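Amino acid ABC transporter, periplasmic amino acid-binding protein (Brucella ovis, PDB 4Z9N) probably serves as the periplasmic solute-binding component of an amino acid ABC transporter, and is seen here with glutathione bound between its lobes. Local coordinates at residues D[45-49]-D[85-89]; D[48-52]-D[231-235]; D[88-92]-D[103-107]; D[106-110]-D[311-315]. One frame throughout, in Å; residues are numbered along the deposited sequence.

In the fold
All four contacts are largely buried. Contact 1 lies nearest the centre of the chain and contact 2 farthest from it, about 5 and 11 Å away by their centres. Contacts 1 and 2 both use helix 44-57: its Asp45 end meets the ligand loop through a carboxylate, waters and Ile86 packed on Tyr48 and Cys49, whereas its Tyr48-Val52 face packs on another helix mainly through apolar groups. Contacts 1 and 3 share Asn88 and Thr89, and both touch glutathione. Contacts 3 and 4 divide strand 101-117 at the corner at Asn107, aromatic stacking before it and amide-to-backbone hydrogen bonds after it; both also touch the second subunit. Asn107 ties them to contact 1 through Asp45.

Contact 1. Residues D[45-49]-D[85-89]; sequences DVDYC and LIRNT. With GSH (glutathione), chain U.
The start of helix 44-57 meets the loop that follows strand 84-85, at the ligand cleft of this family 3 solute-binding protein. Residues 45-49 are helical, with Asp45 CA 5.7 Å from Ile86 CA. Ile86 is extended, its side chain (chi1 m, chi2 t) turned to the helix: CG2 lies 3.9 Å from Tyr48 CB and CD1 4.0 Å from Cys49 SG. Arg87 CB points away; NH1 and NH2 donate to glutathione OE1 (3.0 and 3.1 Å), and NE is held by Leu68 O. At Asn88 phi is positive (38/47), and its N donates to Asp45 OD2 at 2.8 Å; Asp45 has chi1 m, chi2 -19°, and its OD1 takes Asn107 ND2. Water 2 links Asp45 OD2 (2.6 Å) to Asn88 OD1 (2.8 Å); Asn88 ND2 donates to glutathione O2 and Asn88 O accepts from its N1, both at 2.9 Å. Thr89 OG1 donates to Arg87 O (2.8 Å). Asp45 holds Asn88 N, and through water 2 Asn88 OD1, on the side away from glutathione, which probably helps preset the pocket.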
# COMPACT_ATOMS: atom_id res chain seq x y z
N ASP D 45 8.60 -15.68 -4.40
CA ASP D 45 7.59 -15.31 -5.39
C ASP D 45 6.85 -16.55 -5.88
O ASP D 45 5.65 -16.48 -6.14
CB ASP D 45 8.22 -14.56 -6.58
CG ASP D 45 8.50 -13.10 -6.27
OD1 ASP D 45 7.90 -12.58 -5.30
OD2 ASP D 45 9.31 -12.48 -7.01
N VAL D 46 7.54 -17.68 -6.01
CA VAL D 46 6.86 -18.92 -6.37
C VAL D 46 5.75 -19.25 -5.37
O VAL D 46 4.63 -19.60 -5.77
CB VAL D 46 7.86 -20.09 -6.48
CG1 VAL D 46 7.13 -21.43 -6.41
CG2 VAL D 46 8.65 -19.96 -7.79
N ASP D 47 6.04 -19.13 -4.08
CA ASP D 47 5.02 -19.46 -3.08
C ASP D 47 3.83 -18.50 -3.16
O ASP D 47 2.69 -18.89 -2.87
CB ASP D 47 5.59 -19.44 -1.65
CG ASP D 47 6.36 -20.71 -1.29
OD1 ASP D 47 7.09 -20.68 -0.28
OD2 ASP D 47 6.26 -21.72 -2.03
N TYR D 48 4.08 -17.26 -3.55
CA TYR D 48 2.99 -16.30 -3.74
C TYR D 48 2.07 -16.78 -4.87
O TYR D 48 0.85 -16.68 -4.77
CB TYR D 48 3.53 -14.89 -4.04
CG TYR D 48 3.32 -13.95 -2.87
CD1 TYR D 48 4.19 -13.95 -1.78
CD2 TYR D 48 2.22 -13.10 -2.82
CE1 TYR D 48 3.98 -13.11 -0.70
CE2 TYR D 48 2.00 -12.26 -1.73
CZ TYR D 48 2.89 -12.28 -0.67
OH TYR D 48 2.68 -11.44 0.40
N CYS D 49 2.66 -17.28 -5.94
CA CYS D 49 1.89 -17.89 -7.03
C CYS D 49 1.06 -19.05 -6.53
O CYS D 49 -0.12 -19.19 -6.86
CB CYS D 49 2.80 -18.40 -8.14
SG CYS D 49 3.75 -17.14 -8.96
N LEU D 85 1.99 -11.76 -12.90
CA LEU D 85 3.45 -11.67 -12.90
C LEU D 85 3.92 -11.42 -11.48
O LEU D 85 3.62 -10.38 -10.91
CB LEU D 85 3.92 -10.55 -13.83
CG LEU D 85 5.43 -10.30 -13.87
CD1 LEU D 85 6.17 -11.46 -14.59
CD2 LEU D 85 5.71 -8.97 -14.60
N ILE D 86 4.63 -12.38 -10.92
CA ILE D 86 5.15 -12.26 -9.56
C ILE D 86 6.62 -12.58 -9.68
O ILE D 86 7.00 -13.74 -9.68
CB ILE D 86 4.42 -13.17 -8.59
CG1 ILE D 86 2.92 -12.89 -8.67
CG2 ILE D 86 4.90 -12.89 -7.15
CD1 ILE D 86 2.05 -13.75 -7.77
N ARG D 87 7.44 -11.55 -9.81
CA ARG D 87 8.80 -11.76 -10.28
C ARG D 87 9.68 -10.55 -9.98
O ARG D 87 10.18 -9.91 -10.90
CB ARG D 87 8.78 -12.06 -11.80
CG ARG D 87 10.14 -12.35 -12.46
CD ARG D 87 10.19 -11.75 -13.85
NE ARG D 87 11.53 -11.74 -14.43
CZ ARG D 87 12.47 -10.85 -14.12
NH1 ARG D 87 12.23 -9.93 -13.19
NH2 ARG D 87 13.66 -10.90 -14.71
N ASN D 88 9.87 -10.27 -8.68
CA ASN D 88 10.79 -9.22 -8.22
C ASN D 88 10.75 -7.99 -9.13
O ASN D 88 11.78 -7.45 -9.50
CB ASN D 88 12.26 -9.77 -8.08
CG ASN D 88 12.80 -10.50 -9.33
OD1 ASN D 88 12.30 -11.56 -9.74
ND2 ASN D 88 13.89 -9.96 -9.91
N THR D 89 9.53 -7.57 -9.44
CA THR D 89 9.27 -6.52 -10.42
C THR D 89 8.79 -5.24 -9.74
O THR D 89 7.75 -5.21 -9.08
CB THR D 89 8.23 -6.99 -11.45
OG1 THR D 89 8.80 -7.98 -12.33
CG2 THR D 89 7.71 -5.81 -12.25
N1 GSH U . 13.29 -4.97 -9.57
CA1 GSH U . 14.03 -4.55 -10.76
C1 GSH U . 13.02 -4.25 -11.87
O11 GSH U . 13.43 -3.72 -12.94
O12 GSH U . 11.80 -4.53 -11.73
CB1 GSH U . 14.99 -5.64 -11.26
CG1 GSH U . 14.18 -6.90 -11.60
CD1 GSH U . 15.08 -7.88 -12.34
OE1 GSH U . 14.80 -8.31 -13.42
N2 GSH U . 16.30 -8.30 -11.68
CA2 GSH U . 17.17 -9.22 -12.39
C2 GSH U . 16.49 -10.57 -12.67
O2 GSH U . 15.53 -10.96 -12.09
CB2 GSH U . 18.51 -9.35 -11.67
SG2 GSH U . 18.37 -10.25 -10.10
N3 GSH U . 17.05 -11.36 -13.75
CA3 GSH U . 16.46 -12.63 -14.08
C3 GSH U . 16.18 -12.66 -15.58
O31 GSH U . 15.90 -13.76 -16.12
O32 GSH U . 16.22 -11.59 -16.27
O HOH W 1 7.69 -9.93 -6.19
O HOH W 2 11.16 -13.70 -8.43

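Contact 2. Residues D[48-52]-D[231-235]; sequences YCRAV and THNAL
Tyr48, Thr231 and Leu235 bury the most surface where two helices cross, 44-57 and 222-240. The segments 48-52 and 231-235 are both regular helix; their axes approach to 10.2 Å, with an angle of 106° between their N-to-C directions. Val52 CA and Thr231 CA are 6.1 Å apart; Tyr48 and His232 lie 7.8 Å apart at CA.

Tyr48 leaves its helix sideways with chi1 at -109°, between the usual wells, and this carries the ring across to the partner. Its OH reaches His232 ND1 at 2.7 Å, a hydrogen bond in which either atom could be the donor. The two rings meet rim to rim, centroids 5.7 Å apart and planes at 41°. One face of the Tyr48 ring receives Leu235 CD1, 3.9 Å from the ring centroid, as a CH-pi contact. Leu235 (chi1 m, chi2 t) also brings this CD1 to 4.0 Å from Ala51 CB. Thr231, chi1 m, turns CG2 to the other helix, 3.6 Å from Ala51 CB and 3.9 Å from Val52 CG2, while its OG1 bonds back to Val227 O within its own helix.

Tyr292 and Ile295 of helix 292-299 also pack on Leu235. Segments 179 residues apart in sequence thus cross nearly at right angles, with Ala51 at the interface and the Tyr48-His232 hydrogen bond buried, inside one lobe of the periplasmic binding protein fold.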
# COMPACT_ATOMS: atom_id res chain seq x y z
N TYR D 48 4.08 -17.26 -3.55
CA TYR D 48 2.99 -16.30 -3.74
C TYR D 48 2.07 -16.78 -4.87
O TYR D 48 0.85 -16.68 -4.77
CB TYR D 48 3.53 -14.89 -4.04
CG TYR D 48 3.32 -13.95 -2.87
CD1 TYR D 48 4.19 -13.95 -1.78
CD2 TYR D 48 2.22 -13.10 -2.82
CE1 TYR D 48 3.98 -13.11 -0.70
CE2 TYR D 48 2.00 -12.26 -1.73
CZ TYR D 48 2.89 -12.28 -0.67
OH TYR D 48 2.68 -11.44 0.40
N CYS D 49 2.66 -17.28 -5.94
CA CYS D 49 1.89 -17.89 -7.03
C CYS D 49 1.06 -19.05 -6.53
O CYS D 49 -0.12 -19.19 -6.86
CB CYS D 49 2.80 -18.40 -8.14
SG CYS D 49 3.75 -17.14 -8.96
N ARG D 50 1.69 -19.90 -5.73
CA ARG D 50 1.00 -21.05 -5.18
C ARG D 50 -0.09 -20.62 -4.22
O ARG D 50 -1.09 -21.33 -4.04
CB ARG D 50 1.98 -22.00 -4.48
CG ARG D 50 3.09 -22.55 -5.39
CD ARG D 50 3.69 -23.82 -4.78
NE ARG D 50 4.84 -24.29 -5.55
CZ ARG D 50 4.75 -25.03 -6.65
NH1 ARG D 50 3.57 -25.41 -7.12
NH2 ARG D 50 5.85 -25.39 -7.29
N ALA D 51 0.09 -19.47 -3.58
CA ALA D 51 -0.94 -18.95 -2.67
C ALA D 51 -2.22 -18.60 -3.44
O ALA D 51 -3.33 -18.88 -2.99
CB ALA D 51 -0.42 -17.71 -1.89
N VAL D 52 -2.06 -17.99 -4.61
CA VAL D 52 -3.20 -17.65 -5.44
C VAL D 52 -3.86 -18.93 -5.94
O VAL D 52 -5.08 -19.05 -5.94
CB VAL D 52 -2.78 -16.74 -6.60
CG1 VAL D 52 -3.94 -16.48 -7.54
CG2 VAL D 52 -2.24 -15.43 -6.03
N THR D 231 -5.45 -12.27 -1.74
CA THR D 231 -4.53 -13.36 -1.38
C THR D 231 -3.37 -12.79 -0.56
O THR D 231 -3.06 -13.28 0.53
CB THR D 231 -3.98 -14.09 -2.63
OG1 THR D 231 -5.06 -14.75 -3.29
CG2 THR D 231 -2.92 -15.12 -2.23
N HIS D 232 -2.72 -11.74 -1.08
CA HIS D 232 -1.65 -11.05 -0.36
C HIS D 232 -2.06 -10.58 1.03
O HIS D 232 -1.35 -10.80 2.01
CB HIS D 232 -1.18 -9.85 -1.20
CG HIS D 232 -0.23 -8.94 -0.49
ND1 HIS D 232 1.00 -9.35 -0.03
CD2 HIS D 232 -0.30 -7.61 -0.24
CE1 HIS D 232 1.63 -8.31 0.50
NE2 HIS D 232 0.86 -7.25 0.38
N ASN D 233 -3.20 -9.92 1.12
CA ASN D 233 -3.57 -9.35 2.41
C ASN D 233 -4.03 -10.43 3.37
O ASN D 233 -3.85 -10.30 4.58
CB ASN D 233 -4.63 -8.26 2.22
CG ASN D 233 -4.01 -6.96 1.72
OD1 ASN D 233 -3.45 -6.22 2.51
ND2 ASN D 233 -4.09 -6.71 0.41
N ALA D 234 -4.56 -11.54 2.84
CA ALA D 234 -4.88 -12.68 3.69
C ALA D 234 -3.60 -13.23 4.30
O ALA D 234 -3.57 -13.55 5.49
CB ALA D 234 -5.61 -13.77 2.90
N LEU D 235 -2.55 -13.32 3.50
CA LEU D 235 -1.27 -13.81 4.02
C LEU D 235 -0.77 -12.93 5.16
O LEU D 235 -0.25 -13.43 6.17
CB LEU D 235 -0.22 -13.87 2.91
CG LEU D 235 -0.42 -14.97 1.86
CD1 LEU D 235 0.51 -14.77 0.67
CD2 LEU D 235 -0.21 -16.35 2.49

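Contact 3. Residues D[88-92]-D[103-107]; sequences NTTWT and FAGIN. With GSH (glutathione), chain U.
This is an aromatic packing contact beside the ligand cleft of a periplasmic binding protein fold: the loop between strand 84-85 and helix 93-97 lays Trp91 on the first part of strand 101-117. Phe103 to Ile106 run as strand, and the chain turns a corner at Asn107. Trp91 CA and Phe103 CA are 7.1 Å apart, and no direct hydrogen bond joins the segments.

Trp91 (chi1 t, chi2 -15°) and Phe103 (chi1 m, chi2 85°) point toward each other and stack face to face, with the Trp91 five-membered ring and the Phe103 ring 3.9 Å apart by centroid, planes at 18°. Trp91 CB sits over the Phe103 ring, 4.1 Å from its centroid, and Phe103 CB over the Trp91 six-membered ring, 3.3 Å from its centroid. Ile106 CG1 meets the indole edge at Trp91 CE3, 3.6 Å away. The indole NE1 is bonded to Asp96, a sodium ligand, and Arg229 of the second subunit packs on Trp91.

In the same loop Thr90 N donates to glutathione O12 (2.9 Å), and glutathione N1 donates to Asn88 O and Thr90 OG1 (2.9 Å each); Thr90 OG1 is also hydrogen-bonded to Glu211 OE1. Asn88 N has Asp45 OD2 as its main acceptor; water 1 links the segments, accepting a weak hydrogen bond from Asn88 N at 3.3 Å and donating to Asn107 OD1 at 2.8 Å.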
# COMPACT_ATOMS: atom_id res chain seq x y z
N ASN D 88 9.87 -10.27 -8.68
CA ASN D 88 10.79 -9.22 -8.22
C ASN D 88 10.75 -7.99 -9.13
O ASN D 88 11.78 -7.45 -9.50
CB ASN D 88 12.26 -9.77 -8.08
CG ASN D 88 12.80 -10.50 -9.33
OD1 ASN D 88 12.30 -11.56 -9.74
ND2 ASN D 88 13.89 -9.96 -9.91
N THR D 89 9.53 -7.57 -9.44
CA THR D 89 9.27 -6.52 -10.42
C THR D 89 8.79 -5.24 -9.74
O THR D 89 7.75 -5.21 -9.08
CB THR D 89 8.23 -6.99 -11.45
OG1 THR D 89 8.80 -7.98 -12.33
CG2 THR D 89 7.71 -5.81 -12.25
N THR D 90 9.57 -4.18 -9.89
CA THR D 90 9.31 -2.95 -9.16
C THR D 90 8.08 -2.19 -9.67
O THR D 90 7.91 -1.98 -10.87
CB THR D 90 10.55 -2.03 -9.22
OG1 THR D 90 11.66 -2.71 -8.61
CG2 THR D 90 10.28 -0.71 -8.48
N TRP D 91 7.19 -1.84 -8.75
CA TRP D 91 6.08 -0.92 -9.03
C TRP D 91 6.61 0.50 -9.22
O TRP D 91 7.18 1.07 -8.28
CB TRP D 91 5.09 -0.95 -7.87
CG TRP D 91 3.76 -0.24 -8.06
CD1 TRP D 91 3.41 0.67 -9.03
CD2 TRP D 91 2.63 -0.42 -7.24
NE1 TRP D 91 2.08 1.05 -8.85
CE2 TRP D 91 1.60 0.40 -7.74
CE3 TRP D 91 2.38 -1.21 -6.11
CZ2 TRP D 91 0.34 0.44 -7.16
CZ3 TRP D 91 1.14 -1.16 -5.53
CH2 TRP D 91 0.13 -0.35 -6.06
N THR D 92 6.44 1.06 -10.41
CA THR D 92 6.82 2.44 -10.69
C THR D 92 5.68 3.12 -11.41
O THR D 92 4.82 2.45 -11.98
CB THR D 92 8.06 2.54 -11.60
OG1 THR D 92 7.69 2.13 -12.94
CG2 THR D 92 9.19 1.63 -11.09
N PHE D 103 -1.14 -3.01 -10.21
CA PHE D 103 -0.41 -3.74 -9.18
C PHE D 103 -1.35 -4.00 -8.02
O PHE D 103 -2.04 -3.09 -7.56
CB PHE D 103 0.82 -2.94 -8.73
CG PHE D 103 1.83 -2.74 -9.81
CD1 PHE D 103 1.71 -1.69 -10.73
CD2 PHE D 103 2.89 -3.63 -9.95
CE1 PHE D 103 2.64 -1.54 -11.75
CE2 PHE D 103 3.81 -3.47 -10.97
CZ PHE D 103 3.69 -2.44 -11.86
N ALA D 104 -1.40 -5.25 -7.58
CA ALA D 104 -2.39 -5.65 -6.59
C ALA D 104 -1.86 -5.55 -5.17
O ALA D 104 -2.60 -5.70 -4.20
CB ALA D 104 -2.86 -7.06 -6.88
N GLY D 105 -0.57 -5.25 -5.03
CA GLY D 105 0.05 -5.25 -3.71
C GLY D 105 1.56 -5.31 -3.84
O GLY D 105 2.07 -5.52 -4.94
N ILE D 106 2.25 -5.12 -2.72
CA ILE D 106 3.70 -5.12 -2.67
C ILE D 106 4.11 -6.26 -1.74
O ILE D 106 3.87 -6.19 -0.55
CB ILE D 106 4.26 -3.77 -2.17
CG1 ILE D 106 4.02 -2.66 -3.21
CG2 ILE D 106 5.75 -3.88 -1.83
CD1 ILE D 106 4.05 -1.26 -2.59
N ASN D 107 4.68 -7.33 -2.29
CA ASN D 107 4.98 -8.45 -1.42
C ASN D 107 6.40 -8.38 -0.85
O ASN D 107 6.74 -9.14 0.04
CB ASN D 107 4.73 -9.79 -2.15
CG ASN D 107 5.68 -10.07 -3.30
OD1 ASN D 107 6.29 -9.18 -3.90
ND2 ASN D 107 5.77 -11.35 -3.66
N1 GSH U . 13.29 -4.97 -9.57
CA1 GSH U . 14.03 -4.55 -10.76
C1 GSH U . 13.02 -4.25 -11.87
O11 GSH U . 13.43 -3.72 -12.94
O12 GSH U . 11.80 -4.53 -11.73
CB1 GSH U . 14.99 -5.64 -11.26
CG1 GSH U . 14.18 -6.90 -11.60
CD1 GSH U . 15.08 -7.88 -12.34
OE1 GSH U . 14.80 -8.31 -13.42
N2 GSH U . 16.30 -8.30 -11.68
CA2 GSH U . 17.17 -9.22 -12.39
C2 GSH U . 16.49 -10.57 -12.67
O2 GSH U . 15.53 -10.96 -12.09
CB2 GSH U . 18.51 -9.35 -11.67
SG2 GSH U . 18.37 -10.25 -10.10
N3 GSH U . 17.05 -11.36 -13.75
CA3 GSH U . 16.46 -12.63 -14.08
C3 GSH U . 16.18 -12.66 -15.58
O31 GSH U . 15.90 -13.76 -16.12
O32 GSH U . 16.22 -11.59 -16.27
O HOH W 1 7.69 -9.93 -6.19

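Contact 4. Residues D[106-110]-D[311-315]; sequences INYYD and GLNAQ
Asn313 pairs its side-chain amide with the backbone of Tyr109, as a neighbouring strand would. Tyr109 N donates to Asn313 OD1 (2.8 Å, 167°), and Asn313 ND2 donates to Tyr109 O (3.1 Å, 159°), so both backbone polar groups of Tyr109 are satisfied by one side chain. Asn313 uses chi1 m and chi2 -66° to present the amide; Tyr108 CA and Asn313 CA are the nearest pair, 6.3 Å apart. Asn313 OD1 also accepts from Gln322 NE2, and its ND2 donates to water 3 at 2.8 Å. That water is hydrogen-bonded in turn to Tyr108 OH at 2.7 Å.

Tyr108 to Asp110 are extended, the part of strand 101-117 that follows the corner at Asn107. In this periplasmic binding protein fold the strand runs antiparallel to strand 211-218, with Tyr108 and Asp110 bonded through their backbones to Phe213 and Glu211, while the loop carrying residues 311-315 belongs to the chain after helix 292-299. Gly311 has positive phi (53/-121), and Gly311 O takes the backbone N of Ala314 at 3.1 Å in a type I beta turn, Leu312 and Asn313 at its corners.

Asn313 ND2 lies over one face of the Tyr108 ring (chi1 t), 3.3 Å from Tyr108 CE2. Apolar contact comes from Tyr109 CB, 4.1 Å from Leu312 CB. The Tyr109 ring (chi1 m) meets that of Tyr323 of the second subunit edge-to-face.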
# COMPACT_ATOMS: atom_id res chain seq x y z
N ILE D 106 2.25 -5.12 -2.72
CA ILE D 106 3.70 -5.12 -2.67
C ILE D 106 4.11 -6.26 -1.74
O ILE D 106 3.87 -6.19 -0.55
CB ILE D 106 4.26 -3.77 -2.17
CG1 ILE D 106 4.02 -2.66 -3.21
CG2 ILE D 106 5.75 -3.88 -1.83
CD1 ILE D 106 4.05 -1.26 -2.59
N ASN D 107 4.68 -7.33 -2.29
CA ASN D 107 4.98 -8.45 -1.42
C ASN D 107 6.40 -8.38 -0.85
O ASN D 107 6.74 -9.14 0.04
CB ASN D 107 4.73 -9.79 -2.15
CG ASN D 107 5.68 -10.07 -3.30
OD1 ASN D 107 6.29 -9.18 -3.90
ND2 ASN D 107 5.77 -11.35 -3.66
N TYR D 108 7.21 -7.43 -1.32
CA TYR D 108 8.54 -7.28 -0.75
C TYR D 108 9.06 -5.89 -1.07
O TYR D 108 9.21 -5.55 -2.24
CB TYR D 108 9.49 -8.36 -1.31
CG TYR D 108 10.82 -8.38 -0.59
CD1 TYR D 108 11.84 -7.52 -0.96
CD2 TYR D 108 11.04 -9.24 0.47
CE1 TYR D 108 13.05 -7.51 -0.30
CE2 TYR D 108 12.24 -9.25 1.14
CZ TYR D 108 13.23 -8.38 0.76
OH TYR D 108 14.43 -8.37 1.43
N TYR D 109 9.30 -5.08 -0.04
CA TYR D 109 9.94 -3.77 -0.22
C TYR D 109 11.44 -3.95 -0.28
O TYR D 109 12.02 -4.44 0.67
CB TYR D 109 9.59 -2.80 0.91
CG TYR D 109 8.13 -2.45 1.01
CD1 TYR D 109 7.26 -3.26 1.72
CD2 TYR D 109 7.61 -1.32 0.39
CE1 TYR D 109 5.91 -2.95 1.82
CE2 TYR D 109 6.27 -1.00 0.48
CZ TYR D 109 5.42 -1.83 1.19
OH TYR D 109 4.09 -1.51 1.30
N ASP D 110 12.06 -3.56 -1.39
CA ASP D 110 13.52 -3.68 -1.53
C ASP D 110 14.12 -2.34 -1.96
O ASP D 110 13.41 -1.33 -2.07
CB ASP D 110 13.86 -4.78 -2.54
CG ASP D 110 15.16 -5.50 -2.21
OD1 ASP D 110 15.89 -5.02 -1.32
OD2 ASP D 110 15.42 -6.55 -2.84
N GLY D 311 13.22 -6.64 8.42
CA GLY D 311 13.42 -5.24 8.11
C GLY D 311 12.15 -4.52 7.70
O GLY D 311 11.17 -4.51 8.44
N LEU D 312 12.15 -3.96 6.50
CA LEU D 312 10.97 -3.25 6.00
C LEU D 312 9.79 -4.18 5.83
O LEU D 312 8.65 -3.74 5.79
CB LEU D 312 11.26 -2.57 4.66
CG LEU D 312 12.31 -1.47 4.67
CD1 LEU D 312 12.51 -0.97 3.22
CD2 LEU D 312 11.87 -0.35 5.59
N ASN D 313 10.08 -5.47 5.70
CA ASN D 313 9.01 -6.43 5.44
C ASN D 313 8.53 -7.12 6.70
O ASN D 313 7.77 -8.08 6.63
CB ASN D 313 9.47 -7.43 4.39
CG ASN D 313 9.74 -6.74 3.07
OD1 ASN D 313 8.82 -6.22 2.45
ND2 ASN D 313 11.02 -6.62 2.71
N ALA D 314 8.95 -6.60 7.85
CA ALA D 314 8.31 -6.99 9.09
C ALA D 314 6.88 -6.46 9.08
O ALA D 314 6.54 -5.54 8.34
CB ALA D 314 9.07 -6.45 10.32
N GLN D 315 6.03 -7.08 9.89
CA GLN D 315 4.68 -6.58 10.13
C GLN D 315 4.71 -5.12 10.57
O GLN D 315 5.64 -4.67 11.25
CB GLN D 315 4.00 -7.44 11.19
CG GLN D 315 3.50 -8.80 10.69
CD GLN D 315 2.24 -8.72 9.85
OE1 GLN D 315 1.44 -7.79 10.00
NE2 GLN D 315 2.04 -9.71 8.98
O HOH W 3 13.33 -7.71 3.85